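Local structure of glycosyl hydrolase family 10 (Bacteroides intestinalis DSM 17393, 4QPW) at residues Y56-N61 and I132-V137; D60-E65 and G119-Q124; K68-K73 and V137-S142; G93-S98 and F110-V115. The protein is a carbohydrate-binding module of a probable family 10 glycoside hydrolase; it binds xylohexaose and so probably xylan chains. One frame throughout, in Å; residues are numbered along the deposited sequence.

Interaction 1. Residues Y56-N61 and I132-V137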
# COMPACT_ATOMS: atom_id res chain seq x y z
N TYR A 56 6.76 -2.61 -1.17
CA TYR A 56 6.24 -2.38 -2.50
C TYR A 56 5.56 -1.03 -2.51
O TYR A 56 4.86 -0.66 -1.56
CB TYR A 56 5.29 -3.53 -2.92
CG TYR A 56 4.33 -4.02 -1.88
CD1 TYR A 56 4.74 -4.97 -0.91
CD2 TYR A 56 3.03 -3.56 -1.76
CE1 TYR A 56 3.95 -5.36 0.13
CE2 TYR A 56 2.22 -3.97 -0.78
CZ TYR A 56 2.65 -4.86 0.20
OH TYR A 56 1.78 -5.29 1.18
N HIS A 57 5.68 -0.34 -3.63
CA HIS A 57 4.88 0.89 -3.79
C HIS A 57 3.52 0.48 -4.25
O HIS A 57 3.33 -0.33 -5.19
CB HIS A 57 5.49 1.80 -4.86
CG HIS A 57 6.82 2.39 -4.47
ND1 HIS A 57 7.49 3.20 -5.37
CD2 HIS A 57 7.57 2.29 -3.34
CE1 HIS A 57 8.64 3.56 -4.80
NE2 HIS A 57 8.72 3.02 -3.60
N THR A 58 2.48 1.07 -3.65
CA THR A 58 1.09 0.86 -4.09
C THR A 58 0.54 2.04 -4.83
O THR A 58 -0.58 1.95 -5.43
CB THR A 58 0.21 0.48 -2.88
OG1 THR A 58 0.31 1.49 -1.89
CG2 THR A 58 0.55 -0.84 -2.32
N ALA A 59 1.28 3.13 -4.90
CA ALA A 59 0.99 4.36 -5.66
C ALA A 59 2.32 5.11 -5.76
O ALA A 59 3.24 4.87 -4.96
CB ALA A 59 -0.05 5.23 -4.95
N ASP A 60 2.41 6.02 -6.72
CA ASP A 60 3.68 6.73 -6.99
C ASP A 60 3.36 8.02 -7.68
O ASP A 60 2.18 8.31 -8.02
CB ASP A 60 4.53 5.79 -7.91
CG ASP A 60 5.98 6.14 -8.04
OD1 ASP A 60 6.45 7.03 -7.39
OD2 ASP A 60 6.58 5.45 -8.96
N ASN A 61 4.37 8.87 -7.88
CA ASN A 61 4.17 10.11 -8.64
C ASN A 61 3.11 10.98 -7.97
O ASN A 61 2.29 11.62 -8.66
CB ASN A 61 3.76 9.81 -10.12
CG ASN A 61 4.51 8.62 -10.74
OD1 ASN A 61 4.04 7.55 -10.76
ND2 ASN A 61 5.76 8.90 -11.16
N ILE A 132 -2.77 -10.66 0.99
CA ILE A 132 -3.25 -9.26 1.09
C ILE A 132 -3.74 -8.86 -0.27
O ILE A 132 -3.08 -9.07 -1.30
CB ILE A 132 -2.13 -8.38 1.58
CG1 ILE A 132 -1.69 -8.79 2.98
CG2 ILE A 132 -2.57 -6.92 1.49
CD1 ILE A 132 -0.45 -8.07 3.43
N GLN A 133 -4.93 -8.26 -0.34
CA GLN A 133 -5.50 -7.69 -1.58
C GLN A 133 -5.80 -6.22 -1.41
O GLN A 133 -6.33 -5.79 -0.36
CB GLN A 133 -6.74 -8.46 -1.93
CG GLN A 133 -6.44 -9.95 -2.24
CD GLN A 133 -7.69 -10.73 -2.64
OE1 GLN A 133 -8.78 -10.43 -2.16
NE2 GLN A 133 -7.54 -11.64 -3.52
N ILE A 134 -5.39 -5.43 -2.41
CA ILE A 134 -5.54 -3.96 -2.39
C ILE A 134 -6.28 -3.57 -3.63
O ILE A 134 -5.86 -3.81 -4.76
CB ILE A 134 -4.16 -3.29 -2.28
CG1 ILE A 134 -3.50 -3.68 -0.97
CG2 ILE A 134 -4.34 -1.76 -2.42
CD1 ILE A 134 -2.05 -3.23 -0.84
N LYS A 135 -7.47 -2.96 -3.46
CA LYS A 135 -8.31 -2.63 -4.60
C LYS A 135 -7.95 -1.26 -5.27
O LYS A 135 -8.07 -1.18 -6.49
CB LYS A 135 -9.77 -2.59 -4.09
CG LYS A 135 -10.85 -2.60 -5.09
CD LYS A 135 -10.96 -3.97 -5.75
CE LYS A 135 -12.13 -4.04 -6.76
NZ LYS A 135 -12.15 -5.33 -7.48
N TYR A 136 -7.60 -0.30 -4.46
CA TYR A 136 -7.29 1.06 -4.97
C TYR A 136 -6.57 1.80 -3.90
O TYR A 136 -6.63 1.46 -2.71
CB TYR A 136 -8.56 1.85 -5.43
CG TYR A 136 -9.62 2.03 -4.35
CD1 TYR A 136 -9.49 3.00 -3.36
CD2 TYR A 136 -10.75 1.22 -4.30
CE1 TYR A 136 -10.48 3.20 -2.42
CE2 TYR A 136 -11.72 1.38 -3.36
CZ TYR A 136 -11.54 2.33 -2.42
OH TYR A 136 -12.54 2.55 -1.38
N VAL A 137 -5.93 2.90 -4.35
CA VAL A 137 -5.30 3.88 -3.50
C VAL A 137 -5.66 5.27 -3.98
O VAL A 137 -5.59 5.52 -5.21
CB VAL A 137 -3.74 3.71 -3.52
CG1 VAL A 137 -3.10 4.68 -2.60
CG2 VAL A 137 -3.35 2.30 -3.13
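Thr58 and Ile134 meet methyl to methyl across the core of a beta-sandwich, the fold of this carbohydrate-binding module, where strand 54-57 and the loop after it face strand 130-141 of the other sheet. The two side chains cross at about a right angle, with Thr58 CG2 3.8 Å from Ile134 CD1. The same CD1 lies at the edge of the Tyr56 ring, near its plane, 4.3 Å from CE2, so one isoleucine methyl is shared by the tyrosine and the threonine. At the far end of the tyrosine, Tyr56 OH comes within 4.2 Å of Ile132 CD1, while its polar need is met by a hydrogen bond to Ser125. Thr58 OG1 likewise has Thr123 for its hydrogen bond. At the other end Val137 splits its two methyls between neighbours: with CG1 anti to the backbone N (chi1 -178°), that methyl rests 3.9 Å from Ala59 CB, and CG2 faces Thr58; the valine and threonine side chains cross at about a right angle. No hydrogen bond joins the two segments, and the contact is van der Waals packing between buried groups. Val137 CG2 makes its closest approach to the carbonyl Thr58 O, at 3.6 Å.

Interaction 2. Residues D60-E65 and G119-Q124; sequences DNLPIE and GHVMTQ. With XYP (beta-D-xylopyranose), chain B.
Leu62 lies against the start of strand 120-124, its backbone and side chain both meeting Gly119 O. Its amide N donates a nearly straight hydrogen bond to that oxygen (3.0 Å, 167°), and its CG comes within 3.3 Å of the same atom. Leu62 CD1 lies 3.7 Å from His120 C and 4.0 Å from Val121 CG2. This joins the loop after strand 54-57 to strand 120-124, that strand's neighbour in the five-stranded sheet of the beta-sandwich, the sheet that carries the glycan pocket. Asp60 holds CG anti to its backbone N (chi1 -165°), which puts the carboxylate beside His120, the two planes 75° apart. Asp60 OD1 touches His120 CB at 3.6 Å and accepts a hydrogen bond from a water 2.7 Å away; the water lies in the imidazole plane, at the ring edge, and is also hydrogen-bonded to His120 ND1. An alanine in place of Asp60 would probably leave the water and the Asn61 amide without the carboxylate acceptor, and the imidazole less firmly fixed, although His120 NE2 would keep its bond to Arg94. Further along the strand, Gln124 runs extended beyond CG, and its NE2 donates to xylose O3 at 3.0 Å.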
# COMPACT_ATOMS: atom_id res chain seq x y z
N ASP A 60 2.41 6.02 -6.72
CA ASP A 60 3.68 6.73 -6.99
C ASP A 60 3.36 8.02 -7.68
O ASP A 60 2.18 8.31 -8.02
CB ASP A 60 4.53 5.79 -7.91
CG ASP A 60 5.98 6.14 -8.04
OD1 ASP A 60 6.45 7.03 -7.39
OD2 ASP A 60 6.58 5.45 -8.96
N ASN A 61 4.37 8.87 -7.88
CA ASN A 61 4.17 10.11 -8.64
C ASN A 61 3.11 10.98 -7.97
O ASN A 61 2.29 11.62 -8.66
CB ASN A 61 3.76 9.81 -10.12
CG ASN A 61 4.51 8.62 -10.74
OD1 ASN A 61 4.04 7.55 -10.76
ND2 ASN A 61 5.76 8.90 -11.16
N LEU A 62 3.13 11.06 -6.66
CA LEU A 62 2.02 11.71 -5.95
C LEU A 62 2.03 13.20 -6.11
O LEU A 62 3.13 13.83 -6.01
CB LEU A 62 2.03 11.30 -4.50
CG LEU A 62 1.88 9.82 -4.18
CD1 LEU A 62 1.99 9.60 -2.68
CD2 LEU A 62 0.59 9.24 -4.75
N PRO A 63 0.89 13.85 -6.15
CA PRO A 63 0.80 15.33 -6.36
C PRO A 63 0.71 16.00 -5.02
O PRO A 63 -0.47 16.61 -4.72
CB PRO A 63 -0.49 15.49 -7.11
CG PRO A 63 -1.39 14.40 -6.48
CD PRO A 63 -0.43 13.22 -6.35
N ILE A 64 1.45 15.70 -4.04
CA ILE A 64 1.38 16.25 -2.70
C ILE A 64 2.50 17.28 -2.49
O ILE A 64 3.59 17.15 -3.02
CB ILE A 64 1.30 15.18 -1.61
CG1 ILE A 64 2.52 14.30 -1.57
CG2 ILE A 64 0.01 14.35 -1.67
CD1 ILE A 64 2.45 13.12 -0.56
N GLU A 65 2.15 18.28 -1.69
CA GLU A 65 3.06 19.46 -1.43
C GLU A 65 3.29 19.53 0.04
O GLU A 65 2.43 19.39 0.88
CB GLU A 65 2.34 20.71 -1.88
CG GLU A 65 2.05 20.72 -3.38
CD GLU A 65 1.09 21.87 -3.73
OE1 GLU A 65 1.64 22.94 -3.85
OE2 GLU A 65 -0.14 21.76 -3.74
N GLY A 119 6.51 11.94 -4.07
CA GLY A 119 6.80 10.62 -3.52
C GLY A 119 5.76 9.55 -3.86
O GLY A 119 5.13 9.59 -4.92
N HIS A 120 5.73 8.56 -3.00
CA HIS A 120 4.99 7.32 -3.27
C HIS A 120 4.38 6.80 -2.00
O HIS A 120 4.57 7.35 -0.90
CB HIS A 120 5.96 6.32 -3.92
CG HIS A 120 7.27 6.22 -3.13
ND1 HIS A 120 8.44 6.80 -3.57
CD2 HIS A 120 7.57 5.60 -1.98
CE1 HIS A 120 9.39 6.52 -2.68
NE2 HIS A 120 8.93 5.79 -1.72
N VAL A 121 3.55 5.74 -2.12
CA VAL A 121 3.00 5.05 -0.95
C VAL A 121 3.82 3.80 -0.73
O VAL A 121 3.60 2.74 -1.39
CB VAL A 121 1.50 4.76 -1.05
CG1 VAL A 121 1.01 4.07 0.20
CG2 VAL A 121 0.75 6.05 -1.29
N MET A 122 4.83 3.87 0.12
CA MET A 122 5.64 2.70 0.48
C MET A 122 4.79 1.83 1.37
O MET A 122 4.23 2.30 2.37
CB MET A 122 6.86 3.17 1.28
CG MET A 122 7.65 2.03 1.87
SD MET A 122 8.25 0.80 0.73
CE MET A 122 9.71 1.71 0.11
N THR A 123 4.71 0.52 1.08
CA THR A 123 3.82 -0.40 1.79
C THR A 123 4.66 -1.62 2.15
O THR A 123 5.45 -2.12 1.33
CB THR A 123 2.66 -0.78 0.87
OG1 THR A 123 2.12 0.46 0.28
CG2 THR A 123 1.56 -1.41 1.60
N GLN A 124 4.55 -2.10 3.40
CA GLN A 124 5.39 -3.18 3.92
C GLN A 124 4.58 -4.19 4.70
O GLN A 124 3.73 -3.78 5.55
CB GLN A 124 6.51 -2.61 4.79
CG GLN A 124 7.34 -1.57 4.07
CD GLN A 124 8.60 -1.06 4.78
OE1 GLN A 124 8.70 -1.22 5.99
NE2 GLN A 124 9.56 -0.60 4.09
C1 XYP B . 14.73 0.22 3.01
C2 XYP B . 13.37 0.05 3.63
C3 XYP B . 13.33 0.58 5.06
C4 XYP B . 14.48 -0.09 5.86
C5 XYP B . 15.75 0.05 5.10
O2 XYP B . 12.39 0.77 2.88
O3 XYP B . 12.03 0.29 5.64
O4 XYP B . 14.51 0.55 7.14
O5 XYP B . 15.69 -0.56 3.83
O HOH W 1 8.76 7.87 -6.21

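Interaction 3. Residues K68-K73 and V137-S142; sequences KEYKLK and VKITHS
Lys71 and Thr140 face each other as an antiparallel hydrogen-bonded pair, Lys71 N giving to Thr140 O and Thr140 N to Lys71 O. Two residues on, Lys73 and Lys138 repeat the exchange, with Lys73 N to Lys138 O the straightest of the four bonds (175°). Between them Leu72 and Ile139 form the non-hydrogen-bonded pair, and the Ile139 CA-H points at Lys71 O, 3.3 Å from CA. On the face of the lysines, Thr140 OG1 lies 3.4 Å from Lys71 CB, and the extended Lys73 crosses the threonine at about a right angle, its CE 3.8 Å from OG1. These are adjacent strands, 69-78 and 130-141, of the larger sheet of the beta-sandwich, running antiparallel. The opposite face, bearing Leu72 and Ile139, turns to the core. Leu72 CG is anti to its backbone N (chi1 168°). Leu72 CD1 meets Val137 CG1 at 3.7 Å and Ile139 CD1 at 4.1 Å. Tyr70 packs its ring atom CD1 obliquely against Ile139 CG2, at 3.8 Å. Farther out, the lysine amino groups meet acids: Lys71 forms salt bridges to Asp2 and Glu109, and Lys73 also bridges to Asp2. Tyr70 OH accepts the Glu65 amide, and His141 ND1 is hydrogen-bonded to Asp5. Near the end of the chain a water donates to Glu69 O and accepts from Ser142 N.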
# COMPACT_ATOMS: atom_id res chain seq x y z
N LYS A 68 0.93 20.60 3.36
CA LYS A 68 -0.53 20.52 3.13
C LYS A 68 -1.12 19.28 3.71
O LYS A 68 -0.44 18.27 3.89
CB LYS A 68 -0.80 20.68 1.67
CG LYS A 68 -0.37 22.03 1.12
CD LYS A 68 -0.93 22.30 -0.25
CE LYS A 68 -0.52 23.69 -0.77
NZ LYS A 68 0.95 24.04 -0.65
N GLU A 69 -2.40 19.35 4.04
CA GLU A 69 -3.15 18.23 4.63
C GLU A 69 -3.91 17.41 3.57
O GLU A 69 -4.62 17.97 2.73
CB GLU A 69 -4.17 18.81 5.60
CG GLU A 69 -3.68 19.57 6.84
CD GLU A 69 -2.85 18.75 7.80
OE1 GLU A 69 -3.31 17.59 8.12
OE2 GLU A 69 -1.76 19.27 8.24
N TYR A 70 -3.78 16.10 3.73
CA TYR A 70 -4.42 15.12 2.81
C TYR A 70 -4.91 13.98 3.57
O TYR A 70 -4.63 13.78 4.75
CB TYR A 70 -3.36 14.61 1.76
CG TYR A 70 -2.69 15.68 0.96
CD1 TYR A 70 -3.21 16.17 -0.20
CD2 TYR A 70 -1.43 16.24 1.39
CE1 TYR A 70 -2.59 17.12 -0.96
CE2 TYR A 70 -0.84 17.20 0.67
CZ TYR A 70 -1.39 17.65 -0.50
OH TYR A 70 -0.71 18.62 -1.23
N LYS A 71 -5.67 13.09 2.87
CA LYS A 71 -5.90 11.73 3.33
C LYS A 71 -5.33 10.73 2.35
O LYS A 71 -5.40 10.96 1.11
CB LYS A 71 -7.40 11.38 3.42
CG LYS A 71 -8.15 12.18 4.46
CD LYS A 71 -9.64 11.83 4.44
CE LYS A 71 -10.44 12.69 5.42
NZ LYS A 71 -11.90 12.30 5.41
N LEU A 72 -4.76 9.67 2.85
CA LEU A 72 -4.54 8.46 2.09
C LEU A 72 -5.77 7.55 2.28
O LEU A 72 -6.18 7.33 3.46
CB LEU A 72 -3.31 7.73 2.63
CG LEU A 72 -3.06 6.33 2.16
CD1 LEU A 72 -2.71 6.24 0.69
CD2 LEU A 72 -1.96 5.65 3.02
N LYS A 73 -6.35 7.07 1.22
CA LYS A 73 -7.45 6.08 1.27
C LYS A 73 -7.00 4.84 0.60
O LYS A 73 -6.45 4.89 -0.54
CB LYS A 73 -8.72 6.58 0.65
CG LYS A 73 -9.26 7.84 1.29
CD LYS A 73 -10.65 8.25 0.79
CE LYS A 73 -11.17 9.48 1.55
NZ LYS A 73 -12.54 9.83 1.16
N VAL A 137 -5.93 2.90 -4.35
CA VAL A 137 -5.30 3.88 -3.50
C VAL A 137 -5.66 5.27 -3.98
O VAL A 137 -5.59 5.52 -5.21
CB VAL A 137 -3.74 3.71 -3.52
CG1 VAL A 137 -3.10 4.68 -2.60
CG2 VAL A 137 -3.35 2.30 -3.13
N LYS A 138 -6.08 6.14 -3.07
CA LYS A 138 -6.39 7.52 -3.40
C LYS A 138 -5.66 8.45 -2.47
O LYS A 138 -5.46 8.12 -1.30
CB LYS A 138 -7.92 7.81 -3.30
CG LYS A 138 -8.81 6.94 -4.16
CD LYS A 138 -10.28 7.15 -3.99
CE LYS A 138 -11.12 6.19 -4.78
NZ LYS A 138 -12.59 6.40 -4.61
N ILE A 139 -5.37 9.65 -2.98
CA ILE A 139 -4.99 10.78 -2.13
C ILE A 139 -6.07 11.81 -2.30
O ILE A 139 -6.45 12.14 -3.44
CB ILE A 139 -3.64 11.41 -2.54
CG1 ILE A 139 -2.47 10.42 -2.47
CG2 ILE A 139 -3.36 12.66 -1.73
CD1 ILE A 139 -2.16 9.85 -1.16
N THR A 140 -6.59 12.33 -1.18
CA THR A 140 -7.69 13.31 -1.19
C THR A 140 -7.31 14.50 -0.31
O THR A 140 -6.40 14.47 0.50
CB THR A 140 -9.03 12.70 -0.74
OG1 THR A 140 -9.02 12.42 0.64
CG2 THR A 140 -9.34 11.43 -1.50
N HIS A 141 -8.07 15.59 -0.50
CA HIS A 141 -8.02 16.69 0.47
C HIS A 141 -9.44 17.25 0.57
O HIS A 141 -10.29 17.06 -0.26
CB HIS A 141 -7.01 17.80 0.03
CG HIS A 141 -7.47 18.52 -1.13
ND1 HIS A 141 -7.28 18.08 -2.40
CD2 HIS A 141 -8.13 19.70 -1.28
CE1 HIS A 141 -7.80 18.88 -3.29
NE2 HIS A 141 -8.34 19.90 -2.61
N SER A 142 -9.65 18.02 1.65
CA SER A 142 -11.03 18.47 1.96
C SER A 142 -11.38 19.65 1.23
O SER A 142 -10.65 20.59 1.32
CB SER A 142 -11.00 18.81 3.42
OG SER A 142 -11.16 17.59 4.05
O HOH W 2 -7.33 18.29 3.52

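Interaction 4. Residues G93-S98 and F110-V115; sequences GRAEGS and FSFKAV
Phe110 carries CG anti to its backbone N (chi1 166°), and Phe112 has its CG between N and the carbonyl carbon (chi1 67°); from these positions the two aromatic rings reach the strand that holds Ala95. The strands, 95-101 and 106-113, belong to opposite sheets of the beta-sandwich, and here they pack face to face and close to antiparallel; the axes of their segments 95-98 and 110-113 approach to 7.9 Å, with no hydrogen bond between them. Ala95 is central: its CB lies 3.6 Å from Phe112 CD2, obliquely to that ring, and 4.2 Å from Phe110 CE2. The Phe110 ring also lies obliquely against the next backbone atoms, where CZ comes within 3.5 Å of Glu96 O and CE1 within 4.1 Å of Gly97 CA. The absence of a side chain at Gly97 matters, since a CB there would clash with Phe110 CE1. Beyond these segments, Phe110 meets Phe86 edge-to-face, and Phe112 rests on Val88, both from strand 82-89, which pairs with strand 95-101. An alanine in place of Phe110 would probably open a gap beside Glu96 and Gly97 and take from Phe86 the ring it meets edge-to-face. At the other end, Val115 packs against the loop before the strand, and its CG1 approaches Ala95 CB at 4.3 Å. Arg94 NH2 hydrogen-bonds His120 NE2. The valine's second methyl, CG2, makes the closer contact, 3.5 Å from Gly93 O.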
# COMPACT_ATOMS: atom_id res chain seq x y z
N GLY A 93 11.91 10.63 3.26
CA GLY A 93 11.16 10.76 4.46
C GLY A 93 9.64 10.77 4.15
O GLY A 93 9.25 11.37 3.15
N ARG A 94 8.88 10.22 5.04
CA ARG A 94 7.39 9.99 4.78
C ARG A 94 6.58 10.25 5.97
O ARG A 94 7.05 10.11 7.14
CB ARG A 94 7.20 8.54 4.23
CG ARG A 94 8.12 8.14 3.13
CD ARG A 94 7.61 6.90 2.39
NE ARG A 94 8.53 6.37 1.38
CZ ARG A 94 9.59 5.58 1.68
NH1 ARG A 94 9.81 5.21 2.91
NH2 ARG A 94 10.38 5.20 0.73
N ALA A 95 5.25 10.43 5.77
CA ALA A 95 4.27 10.38 6.82
C ALA A 95 3.88 8.93 7.03
O ALA A 95 3.33 8.28 6.10
CB ALA A 95 3.08 11.23 6.43
N GLU A 96 4.06 8.35 8.18
CA GLU A 96 3.94 6.94 8.47
C GLU A 96 2.75 6.52 9.22
O GLU A 96 2.27 7.25 10.15
CB GLU A 96 5.23 6.48 9.24
CG GLU A 96 6.51 6.62 8.45
CD GLU A 96 7.75 6.38 9.35
OE1 GLU A 96 7.75 5.32 9.97
OE2 GLU A 96 8.65 7.26 9.48
N GLY A 97 2.18 5.38 8.96
CA GLY A 97 1.08 4.83 9.69
C GLY A 97 0.87 3.38 9.36
O GLY A 97 1.74 2.75 8.77
N SER A 98 -0.22 2.82 9.81
CA SER A 98 -0.53 1.45 9.55
C SER A 98 -2.02 1.21 9.47
O SER A 98 -2.81 2.02 10.07
CB SER A 98 0.08 0.51 10.54
OG SER A 98 -0.55 0.72 11.77
N PHE A 110 -6.22 7.57 6.31
CA PHE A 110 -5.11 8.14 7.16
C PHE A 110 -4.97 9.56 6.81
O PHE A 110 -4.57 9.91 5.69
CB PHE A 110 -3.85 7.34 6.80
CG PHE A 110 -2.50 7.92 7.27
CD1 PHE A 110 -2.11 7.83 8.60
CD2 PHE A 110 -1.60 8.46 6.36
CE1 PHE A 110 -0.86 8.37 9.02
CE2 PHE A 110 -0.36 8.93 6.78
CZ PHE A 110 -0.04 8.84 8.06
N SER A 111 -5.28 10.46 7.75
CA SER A 111 -5.05 11.84 7.58
C SER A 111 -3.62 12.27 7.90
O SER A 111 -3.08 11.75 8.91
CB SER A 111 -6.01 12.66 8.50
OG SER A 111 -7.36 12.53 8.06
N PHE A 112 -3.02 13.09 7.12
CA PHE A 112 -1.62 13.47 7.37
C PHE A 112 -1.37 14.78 6.80
O PHE A 112 -1.93 15.24 5.81
CB PHE A 112 -0.62 12.44 6.84
CG PHE A 112 -0.57 12.31 5.33
CD1 PHE A 112 -1.61 11.61 4.58
CD2 PHE A 112 0.43 12.92 4.59
CE1 PHE A 112 -1.56 11.58 3.25
CE2 PHE A 112 0.44 12.86 3.24
CZ PHE A 112 -0.58 12.19 2.56
N LYS A 113 -0.30 15.46 7.37
CA LYS A 113 0.35 16.59 6.77
C LYS A 113 1.54 16.10 5.90
O LYS A 113 2.38 15.36 6.46
CB LYS A 113 0.78 17.57 7.86
CG LYS A 113 1.27 18.85 7.30
CD LYS A 113 1.37 19.88 8.45
CE LYS A 113 2.81 20.18 8.82
NZ LYS A 113 2.98 21.24 9.87
N ALA A 114 1.65 16.45 4.66
CA ALA A 114 2.74 15.96 3.87
C ALA A 114 4.09 16.45 4.47
O ALA A 114 4.19 17.64 4.85
CB ALA A 114 2.64 16.40 2.47
N VAL A 115 5.04 15.57 4.52
CA VAL A 115 6.37 15.91 5.11
C VAL A 115 7.32 16.34 4.07
O VAL A 115 8.47 16.81 4.46
CB VAL A 115 6.91 14.74 5.91
CG1 VAL A 115 5.98 14.34 7.00
CG2 VAL A 115 7.37 13.59 5.08

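Interaction 1 is wholly buried near the centre of the chain and joins the two sheets mainly through methyl and ring contacts, with no hydrogen bond. Interaction 4 also spans the sheets without hydrogen bonds, but lies further out, is largely aromatic and is partly exposed. Interaction 3 differs in kind, pairing two strands of one sheet by backbone bonds, with an apolar inner face and a charged outer one. Interaction 2, partly buried, mixes a backbone bond, leucine packing and a bridging water, and reaches the xylose. Strand 130-141 serves both interactions 1 and 3, which share Val137, and Leu72 of 68-73 touches Val121 of 119-124.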